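Catalase (Bacillus pumilus, PDB 4QOL) catalyses the breakdown of hydrogen peroxide to water and oxygen at a haem iron, and also shows peroxidase-like reactivity toward phenolic substrates. Local coordinates at residues Ile134-Asp139 with Thr179-Asp184; Glu173-Leu178 with Ile460-Arg465; Cys279-Thr284 with Asp330-Gly335. All blocks are in the same frame, centred on the assembly; numbering follows the deposited sequence.

Contact 1: Ile134-Asp139 with Thr179-Asp184; sequences IFFIRD and TWLFSD. With HEM (protoporphyrin IX containing Fe), chain E.
Ile-134 turns CG1 in between its own N and carbonyl carbon (chi1 53°) and then runs extended, which carries the branch over one face of the Trp-180 indole. CD1 of Ile-134 ends 3.8 Å from Trp-180 CD1, the two side chains crossing nearly at right angles. One helical step on, Leu-181 swings CG away from its backbone N (chi1 -173°), and its CD2 meets the rim of the Phe-136 ring near the ring plane, 3.7 Å from Phe-136 CE2. Phe-136 also backs the haem-contacting ring: its CD1 lies over the centre of one face of Phe-135, while the opposite face carries the haem methyl CMC, 3.5 Å from Phe-135 CD1. With an alanine in place of Phe-135, the methyl and the Phe-136 ring would probably lose the flat spacer between them, leaving Phe-136 less firmly fixed. Where the helix stops, Ser-183 OG gives a 2.7 Å hydrogen bond to Trp-180 O, in the carbonyl plane. The loop 134-139 is thus wedged between the haem and the end of helix 175-181; Met-146 of helix 143-150 touches both phenylalanines, and Phe-182 packs onto helix 434-448.

Contact 2: Glu173-Leu178 with Ile460-Arg465; sequences ESTHML and ICNFYR
Between segments 173-178 and 460-465 the backbones come nearest at Thr-175 and Asn-462, their CA atoms 6.8 Å apart. The main wedge between the helices is Phe-463. With CG anti to its carbonyl carbon (chi1 -64°), Phe-463 brings its ring end to the other helix, although its CB bond does not aim there. The ring meets two residues three apart in sequence. Thr-175 sends in its methyl, with CG2 3.8 Å from Phe-463 CD1 and almost as near CE1; the two side chains slide past each other in opposite directions. Further along, Leu-178 approaches the ring edge near its plane, CB standing 4.0 Å from Phe-463 CZ. Asn-462 adds aliphatic contact alone: its CB lies 3.9 Å from Thr-175 OG1, that hydroxyl being hydrogen-bonded to Pro-172 O, three residues back in the chain. The Asn-462 amide is turned to a third element, its ND2 giving a hydrogen bond to Thr-169 O at the end of helix 161-169. That helix also supplies Trp-165, which touches both Leu-178 and Phe-463, while Tyr-470 meets the Phe-463 ring with planes inclined by about 30°. Here the C-terminal helices of the catalase fold pack on helix 175-181, which also flanks the loop 134-139 beside the haem. No hydrogen bond joins the two segments. Adhesion therefore rests on a methyl, a methylene and an aromatic ring in van der Waals contact, while Thr-175 OG1 and Asn-462 ND2 give their hydrogen bonds to backbone carbonyls, of Pro-172 and Thr-169.

Contact 3: Cys279-Thr284 with Asp330-Gly335; sequences CDPTKT and DKLLQG. With HEM (protoporphyrin IX containing Fe), chain E.
Pro-281, within a type I turn running from Asp-280 to Lys-283, packs against the capped N-terminus of helix 331-348, the helix that in haem catalases carries the proximal tyrosine. Its ring crosses the Asp-330 side chain at a slant, with CB of Pro-281 3.3 Å from Asp-330 OD2, and continues onto Leu-332, whose CD2 is 3.7 Å from Pro-281 CG. Cys-279 O lies 3.3 Å from Asp-330 CB and also receives a CA-H...O contact from Asp-330. Leu-332 places its two methyls on different partners: with CG anti to its backbone N (chi1 -170°), CD2 serves the proline while CD1 comes 3.6 Å from the haem vinyl carbon CBB. Leu-332 thereby bridges the turn and the vinyl-bearing edge of the haem.

Behind this shell, Asp-330 is held as an N-cap. Its OD1 takes a nearly straight hydrogen bond from Leu-333 N (3.0 Å, 170° at the hydrogen), arriving from above the carboxylate plane, and a weak one from Leu-332 N. OD2 is bound by His-200 ND1, giving the buried carboxylate partners at both oxygens; the helix start would be expected to favour its negative charge.

The turn has its own lock, an Asx turn in which Asp-280 OD1 accepts from both Thr-282 N and Thr-282 OG1 on one face of the carboxylate. Asp-280 OD2 forms a salt bridge with Lys-283 NZ and a second with Arg-138. Further out, Lys-331 and Gln-334 make hydrogen bonds to His-28 and Ser-32 of a neighbouring subunit, so the helix start also borders an interface. A water bridges the two segments beside Cys-279: it donates to Cys-279 O at 2.9 Å and receives a weak bond from Lys-331 N at 3.3 Å.

Overall arrangement
Read from the N terminus, the loop after strand 123-130 opens contact 1, which closes 40 residues later at the end of helix 175-181. Contact 2 starts earlier on that same helix, so the two cross, and it closes only at 460-465, fastening the C-terminal helices to it over 282 residues. Contact 3 falls wholly within that span and in series after contact 1, joining the loop before strand 293-302 to the start of helix 331-348. The turn of contact 3 bonds to both neighbours, probably through Phe-135 N to Pro-281 O and His-176 ND1 to Thr-282 O. Contacts 1 and 3 both border the haem; contact 2 lies farther out.

Contact 1: Ile134-Asp139 with Thr179-Asp184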
loop_
_atom_site.group_PDB
_atom_site.type_symbol
_atom_site.label_atom_id
_atom_site.label_comp_id
_atom_site.label_asym_id
_atom_site.label_seq_id
_atom_site.Cartn_x
_atom_site.Cartn_y
_atom_site.Cartn_z
ATOM N N ILE A 134 20.967 -1.042 28.879
ATOM C CA ILE A 134 21.062 0.375 28.541
ATOM C C ILE A 134 21.009 0.574 27.057
ATOM O O ILE A 134 20.901 -0.373 26.298
ATOM C CB ILE A 134 22.334 1.006 29.095
ATOM C CG1 ILE A 134 23.547 0.211 28.653
ATOM C CG2 ILE A 134 22.309 1.019 30.605
ATOM C CD1 ILE A 134 24.800 0.927 28.907
ATOM N N PHE A 135 21.068 1.823 26.614
ATOM C CA PHE A 135 21.082 2.120 25.211
ATOM C C PHE A 135 22.179 3.109 24.829
ATOM O O PHE A 135 22.793 3.734 25.683
ATOM C CB PHE A 135 19.698 2.645 24.750
ATOM C CG PHE A 135 19.337 2.244 23.391
ATOM C CD1 PHE A 135 19.197 0.920 23.077
ATOM C CD2 PHE A 135 19.126 3.182 22.393
ATOM C CE1 PHE A 135 18.915 0.500 21.790
ATOM C CE2 PHE A 135 18.797 2.798 21.104
ATOM C CZ PHE A 135 18.631 1.459 20.811
ATOM N N PHE A 136 22.353 3.281 23.524
ATOM C CA PHE A 136 23.423 4.136 22.961
ATOM C C PHE A 136 23.126 5.640 23.092
ATOM O O PHE A 136 24.015 6.454 23.145
ATOM C CB PHE A 136 23.554 3.917 21.439
ATOM C CG PHE A 136 23.775 2.503 21.005
ATOM C CD1 PHE A 136 22.683 1.675 20.722
ATOM C CD2 PHE A 136 25.055 2.044 20.785
ATOM C CE1 PHE A 136 22.861 0.409 20.260
ATOM C CE2 PHE A 136 25.245 0.752 20.326
ATOM C CZ PHE A 136 24.132 -0.054 20.056
ATOM N N ILE A 137 21.839 5.976 23.169
ATOM C CA ILE A 137 21.335 7.342 23.055
ATOM C C ILE A 137 20.216 7.508 24.074
ATOM O O ILE A 137 19.756 6.538 24.618
ATOM C CB ILE A 137 20.800 7.676 21.649
ATOM C CG1 ILE A 137 19.738 6.676 21.170
ATOM C CG2 ILE A 137 21.945 7.786 20.637
ATOM C CD1 ILE A 137 18.965 7.139 19.954
ATOM N N ARG A 138 19.846 8.762 24.349
ATOM C CA ARG A 138 18.829 9.054 25.371
ATOM C C ARG A 138 17.662 9.905 24.851
ATOM O O ARG A 138 16.850 10.362 25.665
ATOM C CB ARG A 138 19.497 9.738 26.590
ATOM C CG ARG A 138 20.124 11.070 26.221
ATOM C CD ARG A 138 20.529 11.929 27.434
ATOM N NE ARG A 138 21.522 11.292 28.220
ATOM C CZ ARG A 138 22.799 11.673 28.345
ATOM N NH1 ARG A 138 23.344 12.567 27.501
ATOM N NH2 ARG A 138 23.541 11.041 29.235
ATOM N N ASP A 139 17.605 10.175 23.531
ATOM C CA ASP A 139 16.550 10.971 22.966
ATOM C C ASP A 139 16.181 10.356 21.640
ATOM O O ASP A 139 17.022 10.150 20.789
ATOM C CB ASP A 139 16.993 12.463 22.796
ATOM C CG ASP A 139 15.824 13.391 22.463
ATOM O OD1 ASP A 139 15.063 13.048 21.531
ATOM O OD2 ASP A 139 15.601 14.413 23.172
ATOM N N THR A 179 30.624 -0.103 25.943
ATOM C CA THR A 179 31.374 -0.913 26.904
ATOM C C THR A 179 30.730 -2.279 27.235
ATOM O O THR A 179 31.451 -3.240 27.574
ATOM C CB THR A 179 31.625 -0.097 28.195
ATOM O OG1 THR A 179 32.305 1.122 27.828
ATOM C CG2 THR A 179 32.421 -0.860 29.220
ATOM N N TRP A 180 29.395 -2.384 27.084
ATOM C CA TRP A 180 28.721 -3.667 27.101
ATOM C C TRP A 180 28.730 -4.398 25.762
ATOM O O TRP A 180 29.006 -5.573 25.717
ATOM C CB TRP A 180 27.218 -3.478 27.519
ATOM C CG TRP A 180 26.944 -3.154 28.889
ATOM C CD1 TRP A 180 27.154 -1.952 29.528
ATOM C CD2 TRP A 180 26.298 -3.995 29.856
ATOM N NE1 TRP A 180 26.679 -2.010 30.757
ATOM C CE2 TRP A 180 26.179 -3.254 31.020
ATOM C CE3 TRP A 180 25.871 -5.313 29.860
ATOM C CZ2 TRP A 180 25.593 -3.761 32.198
ATOM C CZ3 TRP A 180 25.295 -5.816 31.046
ATOM C CH2 TRP A 180 25.168 -5.050 32.165
ATOM N N LEU A 181 28.399 -3.670 24.697
ATOM C CA LEU A 181 28.280 -4.239 23.347
ATOM C C LEU A 181 29.590 -4.846 22.849
ATOM O O LEU A 181 29.552 -5.828 22.086
ATOM C CB LEU A 181 27.843 -3.166 22.376
ATOM C CG LEU A 181 27.509 -3.653 20.965
ATOM C CD1 LEU A 181 26.430 -4.726 20.936
ATOM C CD2 LEU A 181 27.094 -2.448 20.084
ATOM N N PHE A 182 30.754 -4.289 23.267
ATOM C CA PHE A 182 32.012 -4.869 22.766
ATOM C C PHE A 182 32.652 -5.807 23.780
ATOM O O PHE A 182 33.725 -6.326 23.523
ATOM C CB PHE A 182 32.947 -3.771 22.262
ATOM C CG PHE A 182 32.558 -3.246 20.950
ATOM C CD1 PHE A 182 33.017 -3.851 19.801
ATOM C CD2 PHE A 182 31.668 -2.205 20.827
ATOM C CE1 PHE A 182 32.619 -3.412 18.561
ATOM C CE2 PHE A 182 31.292 -1.736 19.559
ATOM C CZ PHE A 182 31.794 -2.314 18.436
ATOM N N SER A 183 31.964 -6.078 24.898
ATOM C CA SER A 183 32.224 -7.356 25.654
ATOM C C SER A 183 31.753 -8.515 24.833
ATOM O O SER A 183 31.148 -8.326 23.755
ATOM C CB SER A 183 31.546 -7.394 27.018
ATOM O OG SER A 183 30.151 -7.682 26.939
ATOM N N ASP A 184 32.035 -9.731 25.250
ATOM C CA ASP A 184 31.554 -10.819 24.422
ATOM C C ASP A 184 30.020 -10.926 24.508
ATOM O O ASP A 184 29.391 -11.681 23.738
ATOM C CB ASP A 184 32.219 -12.153 24.769
ATOM C CG ASP A 184 33.711 -12.239 24.270
ATOM O OD1 ASP A 184 34.121 -11.565 23.285
ATOM O OD2 ASP A 184 34.420 -13.084 24.855
HETATM C CHA HEM E . 11.683 -2.968 16.767
HETATM C CHB HEM E . 11.892 1.878 16.773
HETATM C CHC HEM E . 14.704 1.668 20.877
HETATM C CHD HEM E . 13.788 -3.084 21.114
HETATM C C1A HEM E . 11.535 -1.639 16.403
HETATM C C2A HEM E . 10.862 -1.167 15.230
HETATM C C3A HEM E . 10.920 0.193 15.237
HETATM C C4A HEM E . 11.616 0.562 16.403
HETATM C CMA HEM E . 10.327 1.226 14.324
HETATM C CAA HEM E . 10.185 -2.051 14.232
HETATM C CBA HEM E . 8.927 -2.597 14.940
HETATM C CGA HEM E . 8.047 -3.349 14.013
HETATM O O1A HEM E . 7.140 -4.049 14.509
HETATM O O2A HEM E . 8.133 -3.209 12.772
HETATM C C1B HEM E . 12.706 2.187 17.899
HETATM C C2B HEM E . 13.042 3.534 18.243
HETATM C C3B HEM E . 13.834 3.499 19.361
HETATM C C4B HEM E . 13.949 2.089 19.762
HETATM C CMB HEM E . 12.580 4.751 17.482
HETATM C CAB HEM E . 14.412 4.602 20.130
HETATM C CBB HEM E . 13.955 5.842 19.934
HETATM C C1C HEM E . 14.688 0.339 21.301
HETATM C C2C HEM E . 15.054 -0.061 22.566
HETATM C C3C HEM E . 14.820 -1.401 22.621
HETATM C C4C HEM E . 14.227 -1.822 21.408
HETATM C CMC HEM E . 15.692 0.844 23.598
HETATM C CAC HEM E . 14.952 -2.218 23.780
HETATM C CBC HEM E . 14.829 -1.629 24.957
HETATM C C1D HEM E . 13.133 -3.390 19.911
HETATM C C2D HEM E . 12.751 -4.764 19.584
HETATM C C3D HEM E . 12.192 -4.765 18.370
HETATM C C4D HEM E . 12.221 -3.365 17.958
HETATM C CMD HEM E . 13.007 -5.922 20.503
HETATM C CAD HEM E . 11.623 -5.935 17.608
HETATM C CBD HEM E . 10.205 -6.170 18.175
HETATM C CGD HEM E . 9.697 -7.359 17.414
HETATM O O1D HEM E . 10.043 -8.465 17.815
HETATM O O2D HEM E . 8.948 -7.235 16.408
HETATM N NA HEM E . 11.981 -0.548 17.154
HETATM N NB HEM E . 13.269 1.398 18.833
HETATM N NC HEM E . 14.116 -0.715 20.623
HETATM N ND HEM E . 12.801 -2.571 18.919
HETATM FE FE HEM E . 13.030 -0.666 18.882
#

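Contact 2: Glu173-Leu178 with Ile460-Arg465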
loop_
_atom_site.group_PDB
_atom_site.type_symbol
_atom_site.label_atom_id
_atom_site.label_comp_id
_atom_site.label_asym_id
_atom_site.label_seq_id
_atom_site.Cartn_x
_atom_site.Cartn_y
_atom_site.Cartn_z
ATOM N N GLU A 173 27.345 10.048 25.144
ATOM C CA GLU A 173 26.459 9.250 25.976
ATOM C C GLU A 173 26.402 7.743 25.605
ATOM O O GLU A 173 25.878 6.938 26.396
ATOM C CB GLU A 173 25.056 9.873 25.992
ATOM C CG GLU A 173 24.327 9.886 24.650
ATOM C CD GLU A 173 24.469 11.228 23.972
ATOM O OE1 GLU A 173 25.633 11.766 23.875
ATOM O OE2 GLU A 173 23.453 11.745 23.483
ATOM N N SER A 174 26.935 7.396 24.427
ATOM C CA SER A 174 26.996 6.020 23.955
ATOM C C SER A 174 28.081 5.177 24.638
ATOM O O SER A 174 28.136 3.962 24.482
ATOM C CB SER A 174 27.278 6.002 22.433
ATOM O OG SER A 174 28.579 6.549 22.071
ATOM N N THR A 175 28.935 5.826 25.437
ATOM C CA THR A 175 30.137 5.159 25.957
ATOM C C THR A 175 29.800 3.955 26.863
ATOM O O THR A 175 30.454 2.886 26.779
ATOM C CB THR A 175 31.007 6.186 26.735
ATOM O OG1 THR A 175 31.297 7.303 25.887
ATOM C CG2 THR A 175 32.253 5.591 27.166
ATOM N N HIS A 176 28.824 4.105 27.750
ATOM C CA HIS A 176 28.398 2.977 28.565
ATOM C C HIS A 176 27.899 1.794 27.699
ATOM O O HIS A 176 28.363 0.656 27.871
ATOM C CB HIS A 176 27.350 3.437 29.593
ATOM C CG HIS A 176 27.067 2.433 30.672
ATOM N ND1 HIS A 176 25.977 2.556 31.529
ATOM C CD2 HIS A 176 27.739 1.330 31.072
ATOM C CE1 HIS A 176 25.970 1.535 32.361
ATOM N NE2 HIS A 176 27.026 0.773 32.100
ATOM N N MET A 177 27.010 2.056 26.740
ATOM C CA MET A 177 26.530 1.004 25.904
ATOM C C MET A 177 27.634 0.261 25.172
ATOM O O MET A 177 27.616 -0.977 25.079
ATOM C CB MET A 177 25.514 1.523 24.904
ATOM C CG MET A 177 24.969 0.455 23.981
ATOM S SD MET A 177 23.854 -0.627 24.893
ATOM C CE MET A 177 22.864 -1.312 23.544
ATOM N N LEU A 178 28.539 1.024 24.614
ATOM C CA LEU A 178 29.601 0.410 23.802
ATOM C C LEU A 178 30.509 -0.467 24.671
ATOM O O LEU A 178 31.079 -1.490 24.260
ATOM C CB LEU A 178 30.399 1.469 23.120
ATOM C CG LEU A 178 29.595 2.278 22.104
ATOM C CD1 LEU A 178 30.416 3.449 21.582
ATOM C CD2 LEU A 178 29.221 1.387 20.933
ATOM N N ILE A 460 39.069 6.557 21.669
ATOM C CA ILE A 460 40.020 6.303 22.751
ATOM C C ILE A 460 39.855 7.260 23.923
ATOM O O ILE A 460 39.816 6.870 25.069
ATOM C CB ILE A 460 41.480 6.366 22.211
ATOM C CG1 ILE A 460 41.739 5.172 21.335
ATOM C CG2 ILE A 460 42.476 6.409 23.353
ATOM C CD1 ILE A 460 42.941 5.368 20.465
ATOM N N CYS A 461 39.741 8.547 23.606
ATOM C CA CYS A 461 39.543 9.558 24.625
ATOM C C CYS A 461 38.260 9.367 25.401
ATOM O O CYS A 461 38.224 9.591 26.616
ATOM C CB CYS A 461 39.618 10.946 23.994
ATOM S SG CYS A 461 41.374 11.281 23.469
ATOM N N ASN A 462 37.177 8.964 24.724
ATOM C CA ASN A 462 35.952 8.719 25.481
ATOM C C ASN A 462 36.115 7.572 26.471
ATOM O O ASN A 462 35.622 7.646 27.582
ATOM C CB ASN A 462 34.757 8.437 24.505
ATOM C CG ASN A 462 34.288 9.670 23.740
ATOM O OD1 ASN A 462 34.458 10.775 24.168
ATOM N ND2 ASN A 462 33.598 9.446 22.640
ATOM N N PHE A 463 36.750 6.491 26.039
ATOM C CA PHE A 463 36.948 5.339 26.932
ATOM C C PHE A 463 37.995 5.665 28.018
ATOM O O PHE A 463 37.859 5.211 29.143
ATOM C CB PHE A 463 37.329 4.092 26.116
ATOM C CG PHE A 463 36.223 3.655 25.173
ATOM C CD1 PHE A 463 34.994 3.375 25.668
ATOM C CD2 PHE A 463 36.444 3.476 23.797
ATOM C CE1 PHE A 463 33.956 2.956 24.840
ATOM C CE2 PHE A 463 35.424 3.038 22.920
ATOM C CZ PHE A 463 34.166 2.791 23.470
ATOM N N TYR A 464 38.937 6.572 27.697
ATOM C CA TYR A 464 39.912 7.045 28.703
ATOM C C TYR A 464 39.158 7.798 29.855
ATOM O O TYR A 464 39.455 7.622 31.038
ATOM C CB TYR A 464 40.946 7.955 28.041
ATOM C CG TYR A 464 42.153 8.212 28.933
ATOM C CD1 TYR A 464 42.106 9.186 29.908
ATOM C CD2 TYR A 464 43.259 7.420 28.815
ATOM C CE1 TYR A 464 43.181 9.397 30.751
ATOM C CE2 TYR A 464 44.355 7.624 29.617
ATOM C CZ TYR A 464 44.300 8.578 30.588
ATOM O OH TYR A 464 45.424 8.744 31.366
ATOM N N ARG A 465 38.175 8.632 29.480
ATOM C CA ARG A 465 37.392 9.360 30.467
ATOM C C ARG A 465 36.573 8.434 31.307
ATOM O O ARG A 465 36.287 8.753 32.487
ATOM C CB ARG A 465 36.458 10.363 29.800
ATOM C CG ARG A 465 37.197 11.497 29.147
ATOM C CD ARG A 465 36.232 12.493 28.511
ATOM N NE ARG A 465 37.017 13.334 27.621
ATOM C CZ ARG A 465 37.141 13.311 26.285
ATOM N NH1 ARG A 465 36.398 12.541 25.446
ATOM N NH2 ARG A 465 38.009 14.190 25.760
#

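Contact 3: Cys279-Thr284 with Asp330-Gly335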
loop_
_atom_site.group_PDB
_atom_site.type_symbol
_atom_site.label_atom_id
_atom_site.label_comp_id
_atom_site.label_asym_id
_atom_site.label_seq_id
_atom_site.Cartn_x
_atom_site.Cartn_y
_atom_site.Cartn_z
ATOM N N CYS A 279 15.994 8.309 34.848
ATOM C CA CYS A 279 15.250 8.086 33.602
ATOM C C CYS A 279 16.117 8.362 32.359
ATOM O O CYS A 279 15.598 8.499 31.232
ATOM C CB CYS A 279 13.988 8.918 33.545
ATOM S SG CYS A 279 12.760 8.427 34.809
ATOM N N ASP A 280 17.437 8.382 32.542
ATOM C CA ASP A 280 18.386 8.339 31.453
ATOM C C ASP A 280 18.704 6.875 31.062
ATOM O O ASP A 280 19.305 6.163 31.841
ATOM C CB ASP A 280 19.713 9.026 31.932
ATOM C CG ASP A 280 20.813 9.076 30.864
ATOM O OD1 ASP A 280 20.637 8.522 29.756
ATOM O OD2 ASP A 280 21.921 9.629 31.163
ATOM N N PRO A 281 18.288 6.422 29.849
ATOM C CA PRO A 281 18.440 5.000 29.501
ATOM C C PRO A 281 19.885 4.602 29.107
ATOM O O PRO A 281 20.094 3.454 28.810
ATOM C CB PRO A 281 17.487 4.844 28.329
ATOM C CG PRO A 281 17.585 6.159 27.627
ATOM C CD PRO A 281 17.735 7.203 28.745
ATOM N N THR A 282 20.836 5.514 29.213
ATOM C CA THR A 282 22.239 5.191 29.184
ATOM C C THR A 282 22.776 4.815 30.579
ATOM O O THR A 282 23.948 4.505 30.716
ATOM C CB THR A 282 23.141 6.304 28.630
ATOM O OG1 THR A 282 23.165 7.404 29.555
ATOM C CG2 THR A 282 22.706 6.710 27.260
ATOM N N LYS A 283 21.893 4.788 31.604
ATOM C CA LYS A 283 22.250 4.472 32.978
ATOM C C LYS A 283 21.568 3.194 33.438
ATOM O O LYS A 283 20.381 2.969 33.141
ATOM C CB LYS A 283 21.801 5.607 33.931
ATOM C CG LYS A 283 22.348 6.963 33.580
ATOM C CD LYS A 283 23.845 7.031 33.870
ATOM C CE LYS A 283 24.477 8.366 33.537
ATOM N NZ LYS A 283 24.597 8.557 32.064
ATOM N N THR A 284 22.246 2.443 34.294
ATOM C CA THR A 284 21.643 1.409 35.157
ATOM C C THR A 284 21.516 1.930 36.587
ATOM O O THR A 284 22.056 2.997 36.944
ATOM C CB THR A 284 22.466 0.141 35.205
ATOM O OG1 THR A 284 23.809 0.433 35.624
ATOM C CG2 THR A 284 22.502 -0.509 33.828
ATOM N N ASP A 330 11.441 9.365 30.318
ATOM C CA ASP A 330 12.614 9.020 29.512
ATOM C C ASP A 330 12.357 9.438 28.025
ATOM O O ASP A 330 11.395 8.960 27.460
ATOM C CB ASP A 330 12.816 7.514 29.725
ATOM C CG ASP A 330 13.924 6.875 28.834
ATOM O OD1 ASP A 330 14.059 7.279 27.681
ATOM O OD2 ASP A 330 14.485 5.840 29.262
ATOM N N LYS A 331 13.239 10.281 27.424
ATOM C CA LYS A 331 12.903 10.925 26.202
ATOM C C LYS A 331 13.101 9.928 25.010
ATOM O O LYS A 331 12.600 10.182 23.939
ATOM C CB LYS A 331 13.768 12.160 25.918
ATOM C CG LYS A 331 13.613 13.290 26.928
ATOM C CD LYS A 331 14.495 14.484 26.543
ATOM C CE LYS A 331 14.610 15.446 27.707
ATOM N NZ LYS A 331 15.481 16.566 27.315
ATOM N N LEU A 332 13.862 8.871 25.266
ATOM C CA LEU A 332 14.053 7.786 24.280
ATOM C C LEU A 332 12.744 6.955 24.254
ATOM O O LEU A 332 12.133 6.809 23.170
ATOM C CB LEU A 332 15.271 6.963 24.702
ATOM C CG LEU A 332 15.707 5.954 23.617
ATOM C CD1 LEU A 332 16.363 6.673 22.441
ATOM C CD2 LEU A 332 16.610 4.966 24.280
ATOM N N LEU A 333 12.257 6.584 25.431
ATOM C CA LEU A 333 10.930 5.893 25.552
ATOM C C LEU A 333 9.796 6.705 24.921
ATOM O O LEU A 333 8.966 6.155 24.190
ATOM C CB LEU A 333 10.621 5.596 26.982
ATOM C CG LEU A 333 9.237 5.010 27.288
ATOM C CD1 LEU A 333 8.994 3.709 26.553
ATOM C CD2 LEU A 333 9.118 4.801 28.823
ATOM N N GLN A 334 9.777 7.990 25.184
ATOM C CA GLN A 334 8.705 8.801 24.672
ATOM C C GLN A 334 8.497 8.672 23.150
ATOM O O GLN A 334 7.379 8.586 22.686
ATOM C CB GLN A 334 8.869 10.266 25.091
ATOM C CG GLN A 334 8.802 10.501 26.594
ATOM C CD GLN A 334 7.413 10.649 27.149
ATOM O OE1 GLN A 334 6.621 11.432 26.637
ATOM N NE2 GLN A 334 7.092 9.889 28.154
ATOM N N GLY A 335 9.572 8.724 22.395
ATOM C CA GLY A 335 9.488 8.548 20.972
ATOM C C GLY A 335 9.005 7.177 20.567
ATOM O O GLY A 335 8.317 7.022 19.544
HETATM C CHA HEM E . 11.683 -2.968 16.767
HETATM C CHB HEM E . 11.892 1.878 16.773
HETATM C CHC HEM E . 14.704 1.668 20.877
HETATM C CHD HEM E . 13.788 -3.084 21.114
HETATM C C1A HEM E . 11.535 -1.639 16.403
HETATM C C2A HEM E . 10.862 -1.167 15.230
HETATM C C3A HEM E . 10.920 0.193 15.237
HETATM C C4A HEM E . 11.616 0.562 16.403
HETATM C CMA HEM E . 10.327 1.226 14.324
HETATM C CAA HEM E . 10.185 -2.051 14.232
HETATM C CBA HEM E . 8.927 -2.597 14.940
HETATM C CGA HEM E . 8.047 -3.349 14.013
HETATM O O1A HEM E . 7.140 -4.049 14.509
HETATM O O2A HEM E . 8.133 -3.209 12.772
HETATM C C1B HEM E . 12.706 2.187 17.899
HETATM C C2B HEM E . 13.042 3.534 18.243
HETATM C C3B HEM E . 13.834 3.499 19.361
HETATM C C4B HEM E . 13.949 2.089 19.762
HETATM C CMB HEM E . 12.580 4.751 17.482
HETATM C CAB HEM E . 14.412 4.602 20.130
HETATM C CBB HEM E . 13.955 5.842 19.934
HETATM C C1C HEM E . 14.688 0.339 21.301
HETATM C C2C HEM E . 15.054 -0.061 22.566
HETATM C C3C HEM E . 14.820 -1.401 22.621
HETATM C C4C HEM E . 14.227 -1.822 21.408
HETATM C CMC HEM E . 15.692 0.844 23.598
HETATM C CAC HEM E . 14.952 -2.218 23.780
HETATM C CBC HEM E . 14.829 -1.629 24.957
HETATM C C1D HEM E . 13.133 -3.390 19.911
HETATM C C2D HEM E . 12.751 -4.764 19.584
HETATM C C3D HEM E . 12.192 -4.765 18.370
HETATM C C4D HEM E . 12.221 -3.365 17.958
HETATM C CMD HEM E . 13.007 -5.922 20.503
HETATM C CAD HEM E . 11.623 -5.935 17.608
HETATM C CBD HEM E . 10.205 -6.170 18.175
HETATM C CGD HEM E . 9.697 -7.359 17.414
HETATM O O1D HEM E . 10.043 -8.465 17.815
HETATM O O2D HEM E . 8.948 -7.235 16.408
HETATM N NA HEM E . 11.981 -0.548 17.154
HETATM N NB HEM E . 13.269 1.398 18.833
HETATM N NC HEM E . 14.116 -0.715 20.623
HETATM N ND HEM E . 12.801 -2.571 18.919
HETATM FE FE HEM E . 13.030 -0.666 18.882
HETATM O O HOH W 1 15.509 11.000 29.710
#